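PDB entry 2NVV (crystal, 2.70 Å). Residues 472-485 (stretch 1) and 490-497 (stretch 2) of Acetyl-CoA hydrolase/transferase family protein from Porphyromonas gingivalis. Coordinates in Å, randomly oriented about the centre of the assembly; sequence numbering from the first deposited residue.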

ATOM      1  N   LEU A 472     -21.787  12.948  -4.001  1.00  8.03           N
ATOM      2  CA  LEU A 472     -21.972  11.972  -5.063  1.00  7.82           C
ATOM      3  C   LEU A 472     -22.798  12.448  -6.251  1.00  8.01           C
ATOM      4  O   LEU A 472     -22.770  11.822  -7.308  1.00  9.48           O
ATOM      5  N   ASP A 473     -23.519  13.553  -6.094  1.00  7.85           N
ATOM      6  CA  ASP A 473     -24.325  14.077  -7.196  1.00  8.50           C
ATOM      7  C   ASP A 473     -23.515  14.889  -8.193  1.00  9.52           C
ATOM      8  O   ASP A 473     -23.916  15.005  -9.355  1.00  9.28           O
ATOM      9  N   CYS A 474     -22.380  15.436  -7.747  1.00  8.87           N
ATOM     10  CA  CYS A 474     -21.544  16.277  -8.606  1.00  8.34           C
ATOM     11  C   CYS A 474     -20.027  16.214  -8.395  1.00  8.18           C
ATOM     12  O   CYS A 474     -19.302  17.077  -8.896  1.00  7.83           O
ATOM     13  N   CYS A 475     -19.536  15.209  -7.673  1.00  7.95           N
ATOM     14  CA  CYS A 475     -18.087  15.095  -7.434  1.00  6.79           C
ATOM     15  C   CYS A 475     -17.258  15.030  -8.720  1.00  6.39           C
ATOM     16  O   CYS A 475     -16.063  15.328  -8.703  1.00  6.56           O
ATOM     17  N   PHE A 476     -17.891  14.654  -9.829  1.00  6.39           N
ATOM     18  CA  PHE A 476     -17.201  14.552 -11.113  1.00  6.39           C
ATOM     19  C   PHE A 476     -17.581  15.646 -12.096  1.00  6.43           C
ATOM     20  O   PHE A 476     -17.332  15.526 -13.296  1.00  6.39           O
ATOM     21  N   ALA A 477     -18.172  16.720 -11.587  1.00  6.94           N
ATOM     22  CA  ALA A 477     -18.576  17.843 -12.422  1.00  6.55           C
ATOM     23  C   ALA A 477     -17.407  18.440 -13.207  1.00  6.39           C
ATOM     24  O   ALA A 477     -17.571  18.852 -14.351  1.00  6.39           O
ATOM     25  N   PHE A 478     -16.235  18.508 -12.590  1.00  6.39           N
ATOM     26  CA  PHE A 478     -15.053  19.047 -13.255  1.00  6.39           C
ATOM     27  C   PHE A 478     -14.743  18.264 -14.536  1.00  6.43           C
ATOM     28  O   PHE A 478     -14.546  18.843 -15.601  1.00  6.39           O
ATOM     29  N   HIS A 479     -14.707  16.939 -14.408  1.00  7.49           N
ATOM     30  CA  HIS A 479     -14.431  16.032 -15.515  1.00  8.26           C
ATOM     31  C   HIS A 479     -15.556  16.094 -16.535  1.00  8.39           C
ATOM     32  O   HIS A 479     -15.316  16.074 -17.750  1.00  9.74           O
ATOM     33  N   GLN A 480     -16.786  16.138 -16.028  1.00  7.41           N
ATOM     34  CA  GLN A 480     -17.953  16.209 -16.882  1.00  7.58           C
ATOM     35  C   GLN A 480     -17.943  17.499 -17.675  1.00  8.43           C
ATOM     36  O   GLN A 480     -18.240  17.492 -18.864  1.00  8.69           O
ATOM     37  N   GLU A 481     -17.596  18.607 -17.022  1.00  8.95           N
ATOM     38  CA  GLU A 481     -17.563  19.908 -17.698  1.00 10.05           C
ATOM     39  C   GLU A 481     -16.476  19.976 -18.752  1.00  9.81           C
ATOM     40  O   GLU A 481     -16.637  20.650 -19.762  1.00  9.55           O
ATOM     41  N   LEU A 482     -15.365  19.286 -18.524  1.00  8.97           N
ATOM     42  CA  LEU A 482     -14.286  19.292 -19.503  1.00  8.52           C
ATOM     43  C   LEU A 482     -14.800  18.689 -20.794  1.00  9.62           C
ATOM     44  O   LEU A 482     -14.481  19.158 -21.883  1.00  8.80           O
ATOM     45  N   ALA A 483     -15.606  17.640 -20.653  1.00 11.07           N
ATOM     46  CA  ALA A 483     -16.176  16.915 -21.782  1.00 11.31           C
ATOM     47  C   ALA A 483     -17.260  17.720 -22.472  1.00 12.68           C
ATOM     48  O   ALA A 483     -17.462  17.603 -23.682  1.00 13.25           O
ATOM     49  N   LYS A 484     -17.955  18.550 -21.704  1.00 14.50           N
ATOM     50  CA  LYS A 484     -19.025  19.368 -22.260  1.00 15.35           C
ATOM     51  C   LYS A 484     -18.529  20.674 -22.891  1.00 14.26           C
ATOM     52  O   LYS A 484     -18.806  20.942 -24.057  1.00 14.47           O
ATOM     53  N   SER A 485     -17.781  21.469 -22.125  1.00 13.75           N
ATOM     54  CA  SER A 485     -17.268  22.769 -22.585  1.00 12.88           C
ATOM     55  C   SER A 485     -15.815  22.802 -22.997  1.00 12.20           C
ATOM     56  O   SER A 485     -15.428  23.628 -23.817  1.00 11.79           O
ATOM     57  N   ASN A 490     -15.887  26.571 -16.263  1.00  8.62           N
ATOM     58  CA  ASN A 490     -17.295  26.816 -16.564  1.00  8.15           C
ATOM     59  C   ASN A 490     -18.248  26.126 -15.595  1.00  8.48           C
ATOM     60  O   ASN A 490     -19.473  26.206 -15.754  1.00  9.59           O
ATOM     61  N   VAL A 491     -17.693  25.457 -14.595  1.00  6.75           N
ATOM     62  CA  VAL A 491     -18.520  24.756 -13.643  1.00  7.17           C
ATOM     63  C   VAL A 491     -19.200  25.724 -12.692  1.00  9.38           C
ATOM     64  O   VAL A 491     -18.627  26.735 -12.290  1.00  9.76           O
ATOM     65  N   ARG A 492     -20.441  25.398 -12.356  1.00 10.11           N
ATOM     66  CA  ARG A 492     -21.267  26.149 -11.420  1.00 11.07           C
ATOM     67  C   ARG A 492     -22.060  25.039 -10.737  1.00 11.96           C
ATOM     68  O   ARG A 492     -22.866  24.354 -11.370  1.00 11.25           O
ATOM     69  N   TRP A 493     -21.806  24.845  -9.450  1.00 12.98           N
ATOM     70  CA  TRP A 493     -22.458  23.786  -8.699  1.00 14.26           C
ATOM     71  C   TRP A 493     -23.971  23.772  -8.799  1.00 15.35           C
ATOM     72  O   TRP A 493     -24.587  22.710  -8.719  1.00 15.73           O
ATOM     73  N   GLU A 494     -24.567  24.944  -8.987  1.00 16.66           N
ATOM     74  CA  GLU A 494     -26.014  25.043  -9.098  1.00 18.87           C
ATOM     75  C   GLU A 494     -26.482  24.407 -10.399  1.00 20.22           C
ATOM     76  O   GLU A 494     -27.657  24.063 -10.549  1.00 21.01           O
ATOM     77  N   ASP A 495     -25.549  24.242 -11.332  1.00 21.14           N
ATOM     78  CA  ASP A 495     -25.841  23.633 -12.626  1.00 22.77           C
ATOM     79  C   ASP A 495     -25.729  22.119 -12.540  1.00 23.72           C
ATOM     80  O   ASP A 495     -26.410  21.398 -13.274  1.00 25.30           O
ATOM     81  N   TYR A 496     -24.859  21.633 -11.658  1.00 23.81           N
ATOM     82  CA  TYR A 496     -24.679  20.196 -11.512  1.00 25.27           C
ATOM     83  C   TYR A 496     -25.526  19.598 -10.404  1.00 28.04           C
ATOM     84  O   TYR A 496     -25.272  18.493  -9.925  1.00 27.32           O
HETATM   85  N   MSE A 497     -26.550  20.345 -10.014  1.00 32.37           N
HETATM   86  CA  MSE A 497     -27.492  19.912  -8.989  1.00 36.03           C
HETATM   87  C   MSE A 497     -28.672  20.883  -8.968  1.00 36.65           C
HETATM   88  O   MSE A 497     -29.796  20.443  -9.312  1.00 37.01           O
TER

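How does the turn before the helix meet the second stretch? Leu472 stays out of reach, and Asp473, exposed and with chi1 in m, points toward the other stretch. Cys474, buried and with chi1 in p, makes the first close packing. Its CB lies 3.7 Å from CB of Tyr496, while its SG reaches to 3.9 Å from CE3 of Trp493, a sulfur placed obliquely to the indole. The backbone takes part as well: O of Cys474 sits at the edge of the Trp493 ring, 3.5 Å from CZ3, and also accepts the hydrogen bond from N of Ala477 (2.9 Å) that closes a type I turn. Cys475 and Phe476, the N-cap residue, point away.

What fits between the two aromatic side chains of stretch 2? Ala477, in the first turn of the helix, points its methyl group toward them. Its CB is 3.5 Å from CZ3 of Trp493 and 3.5 Å from CD2 of Tyr496. It lies over one face of the tyrosine ring, close to the ring normal, which makes a CH-pi contact.

How does Phe478 join the contact when its CA-to-CB bond points away? Its chi1 is -89°, in m, and the end of the ring comes nearer to stretch 2, with CE1 of Phe478 3.6 Å from CZ2 of Trp493. The rings meet rim to rim, their planes 15° apart, and neither lies over the face of the other. Trp493, in the m rotamer, starts sideways but brings its indole nearer. Val491, with chi1 in t, adds its CG2 at 4.1 Å from CD1 of Phe478. His479 points away, whereas Gln480 points toward stretch 2.

Where is the polar link between the stretches? It is at Glu481, a buried residue with chi1 in t and chi2 in p. Tyr496, in the m rotamer, donates from OH to OE2 of Glu481 across a very short 2.5 Å, the one hydrogen bond joining the two stretches. Within stretch 1, OG of Ser485 donates to OE1 of Glu481 at 2.3 Å, also very short, so each carboxylate oxygen has a hydroxyl partner. The base of the same side chain packs against valine, with CB of Glu481 3.4 Å from CG2 of Val491.

What closes the far end? Leu482 points away and Ala483 is out of reach, but Ser485, with chi1 in m, points toward stretch 2. Its CB lies 3.3 Å from ND2 of Asn490, an exposed contact beside the buried carboxylate.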

ATOM      1  CB  LEU A 472     -22.560  10.681  -4.485  1.00  6.59           C
ATOM      2  CG  LEU A 472     -21.530   9.601  -4.112  1.00  6.74           C
ATOM      3  CD1 LEU A 472     -20.346  10.199  -3.334  1.00  6.39           C
ATOM      4  CD2 LEU A 472     -22.229   8.511  -3.306  1.00  8.20           C
ATOM      5  CB  ASP A 473     -25.454  14.968  -6.692  1.00  9.88           C
ATOM      6  CG  ASP A 473     -26.585  14.188  -6.066  1.00 11.71           C
ATOM      7  OD1 ASP A 473     -26.797  13.019  -6.458  1.00 12.26           O
ATOM      8  OD2 ASP A 473     -27.278  14.758  -5.197  1.00 13.27           O
ATOM      9  CB  CYS A 474     -22.004  17.735  -8.472  1.00  8.69           C
ATOM     10  SG  CYS A 474     -22.091  18.364  -6.763  1.00 10.53           S
ATOM     11  CB  CYS A 475     -17.774  13.863  -6.573  1.00  6.78           C
ATOM     12  SG  CYS A 475     -18.390  12.302  -7.221  1.00  6.39           S
ATOM     13  CB  PHE A 476     -17.466  13.189 -11.751  1.00  6.60           C
ATOM     14  CG  PHE A 476     -16.789  12.044 -11.042  1.00  6.39           C
ATOM     15  CD1 PHE A 476     -17.467  10.849 -10.808  1.00  6.39           C
ATOM     16  CD2 PHE A 476     -15.472  12.160 -10.619  1.00  6.39           C
ATOM     17  CE1 PHE A 476     -16.838   9.791 -10.164  1.00  7.39           C
ATOM     18  CE2 PHE A 476     -14.838  11.103  -9.976  1.00  6.39           C
ATOM     19  CZ  PHE A 476     -15.522   9.918  -9.748  1.00  7.10           C
ATOM     20  CB  ALA A 477     -19.213  18.908 -11.555  1.00  6.39           C
ATOM     21  CB  PHE A 478     -13.851  18.992 -12.306  1.00  6.39           C
ATOM     22  CG  PHE A 478     -13.696  20.218 -11.450  1.00  6.39           C
ATOM     23  CD1 PHE A 478     -14.805  20.824 -10.871  1.00  6.92           C
ATOM     24  CD2 PHE A 478     -12.441  20.767 -11.221  1.00  6.39           C
ATOM     25  CE1 PHE A 478     -14.668  21.966 -10.073  1.00  6.39           C
ATOM     26  CE2 PHE A 478     -12.295  21.908 -10.426  1.00  7.08           C
ATOM     27  CZ  PHE A 478     -13.416  22.506  -9.852  1.00  7.04           C
ATOM     28  CB  HIS A 479     -14.320  14.605 -14.992  1.00  6.39           C
ATOM     29  CG  HIS A 479     -13.283  14.430 -13.933  1.00  6.39           C
ATOM     30  ND1 HIS A 479     -11.948  14.251 -14.223  1.00  6.82           N
ATOM     31  CD2 HIS A 479     -13.384  14.383 -12.583  1.00  6.39           C
ATOM     32  CE1 HIS A 479     -11.271  14.093 -13.099  1.00  6.51           C
ATOM     33  NE2 HIS A 479     -12.120  14.169 -12.089  1.00  6.39           N
ATOM     34  CB  GLN A 480     -19.232  16.124 -16.047  1.00  8.38           C
ATOM     35  CG  GLN A 480     -19.587  14.723 -15.576  1.00  8.34           C
ATOM     36  CD  GLN A 480     -20.806  14.703 -14.671  1.00  9.68           C
ATOM     37  OE1 GLN A 480     -21.540  13.718 -14.620  1.00 10.97           O
ATOM     38  NE2 GLN A 480     -21.019  15.786 -13.942  1.00 10.11           N
ATOM     39  CB  GLU A 481     -17.361  21.050 -16.694  1.00 11.31           C
ATOM     40  CG  GLU A 481     -17.420  22.435 -17.336  1.00 13.92           C
ATOM     41  CD  GLU A 481     -18.790  22.754 -17.944  1.00 14.21           C
ATOM     42  OE1 GLU A 481     -18.847  23.542 -18.908  1.00 15.46           O
ATOM     43  OE2 GLU A 481     -19.811  22.228 -17.453  1.00 14.61           O
ATOM     44  CB  LEU A 482     -13.102  18.464 -19.011  1.00  7.95           C
ATOM     45  CG  LEU A 482     -11.994  18.212 -20.042  1.00  6.63           C
ATOM     46  CD1 LEU A 482     -11.375  19.545 -20.493  1.00  7.11           C
ATOM     47  CD2 LEU A 482     -10.933  17.317 -19.427  1.00  6.39           C
ATOM     48  CB  ALA A 483     -16.739  15.584 -21.306  1.00  9.94           C
ATOM     49  CB  LYS A 484     -20.058  19.668 -21.174  1.00 17.61           C
ATOM     50  CG  LYS A 484     -20.384  18.453 -20.301  1.00 20.76           C
ATOM     51  CD  LYS A 484     -20.805  17.234 -21.148  1.00 23.94           C
ATOM     52  CE  LYS A 484     -20.175  15.919 -20.656  1.00 24.67           C
ATOM     53  NZ  LYS A 484     -20.626  15.511 -19.302  1.00 26.30           N
ATOM     54  CB  SER A 485     -17.446  23.830 -21.495  1.00 13.58           C
ATOM     55  OG  SER A 485     -18.810  24.031 -21.190  1.00 15.49           O
ATOM     56  CB  ASN A 490     -17.620  26.360 -17.980  1.00  7.54           C
ATOM     57  CG  ASN A 490     -16.985  27.229 -19.008  1.00  6.93           C
ATOM     58  OD1 ASN A 490     -16.991  28.456 -18.875  1.00  9.66           O
ATOM     59  ND2 ASN A 490     -16.432  26.617 -20.049  1.00  6.39           N
ATOM     60  CB  VAL A 491     -17.689  23.731 -12.820  1.00  6.39           C
ATOM     61  CG1 VAL A 491     -18.500  23.215 -11.643  1.00  6.39           C
ATOM     62  CG2 VAL A 491     -17.266  22.568 -13.702  1.00  6.39           C
ATOM     63  CB  ARG A 492     -22.190  27.114 -12.164  1.00 11.66           C
ATOM     64  CG  ARG A 492     -21.483  28.371 -12.657  1.00 14.43           C
ATOM     65  CD  ARG A 492     -22.389  29.192 -13.564  1.00 17.10           C
ATOM     66  NE  ARG A 492     -23.713  29.415 -12.983  1.00 18.05           N
ATOM     67  CZ  ARG A 492     -24.743  29.938 -13.647  1.00 17.92           C
ATOM     68  NH1 ARG A 492     -25.918  30.104 -13.039  1.00 18.19           N
ATOM     69  NH2 ARG A 492     -24.599  30.289 -14.923  1.00 18.06           N
ATOM     70  CB  TRP A 493     -22.010  23.851  -7.239  1.00 13.69           C
ATOM     71  CG  TRP A 493     -20.524  23.734  -7.121  1.00 13.64           C
ATOM     72  CD1 TRP A 493     -19.658  24.684  -6.665  1.00 13.84           C
ATOM     73  CD2 TRP A 493     -19.714  22.627  -7.551  1.00 14.62           C
ATOM     74  NE1 TRP A 493     -18.361  24.246  -6.787  1.00 14.48           N
ATOM     75  CE2 TRP A 493     -18.363  22.988  -7.328  1.00 14.80           C
ATOM     76  CE3 TRP A 493     -19.997  21.370  -8.103  1.00 14.38           C
ATOM     77  CZ2 TRP A 493     -17.296  22.134  -7.639  1.00 14.46           C
ATOM     78  CZ3 TRP A 493     -18.941  20.524  -8.412  1.00 13.29           C
ATOM     79  CH2 TRP A 493     -17.604  20.909  -8.180  1.00 13.31           C
ATOM     80  CB  GLU A 494     -26.451  26.511  -9.022  1.00 20.55           C
ATOM     81  CG  GLU A 494     -26.357  27.110  -7.610  1.00 22.44           C
ATOM     82  CD  GLU A 494     -24.916  27.251  -7.084  1.00 23.46           C
ATOM     83  OE1 GLU A 494     -24.737  27.285  -5.843  1.00 23.29           O
ATOM     84  OE2 GLU A 494     -23.969  27.343  -7.902  1.00 22.82           O
ATOM     85  CB  ASP A 495     -24.863  24.133 -13.686  1.00 22.59           C
ATOM     86  CG  ASP A 495     -25.109  25.562 -14.074  1.00 22.24           C
ATOM     87  OD1 ASP A 495     -24.233  26.130 -14.768  1.00 22.01           O
ATOM     88  OD2 ASP A 495     -26.173  26.111 -13.694  1.00 21.25           O
ATOM     89  CB  TYR A 496     -23.198  19.862 -11.317  1.00 22.97           C
ATOM     90  CG  TYR A 496     -22.427  19.932 -12.615  1.00 19.68           C
ATOM     91  CD1 TYR A 496     -22.013  21.158 -13.143  1.00 17.93           C
ATOM     92  CD2 TYR A 496     -22.190  18.780 -13.362  1.00 18.32           C
ATOM     93  CE1 TYR A 496     -21.388  21.229 -14.387  1.00 16.81           C
ATOM     94  CE2 TYR A 496     -21.566  18.840 -14.606  1.00 17.65           C
ATOM     95  CZ  TYR A 496     -21.169  20.064 -15.115  1.00 17.06           C
ATOM     96  OH  TYR A 496     -20.566  20.114 -16.353  1.00 16.92           O
HETATM   97  CB  MSE A 497     -26.820  19.859  -7.608  1.00 38.69           C
HETATM   98  CG  MSE A 497     -26.254  21.187  -7.107  1.00 42.29           C
HETATM   99 SE   MSE A 497     -25.492  21.097  -5.299  1.00 48.40          SE
HETATM  100  CE  MSE A 497     -26.733  22.238  -4.376  1.00 45.05           C
TER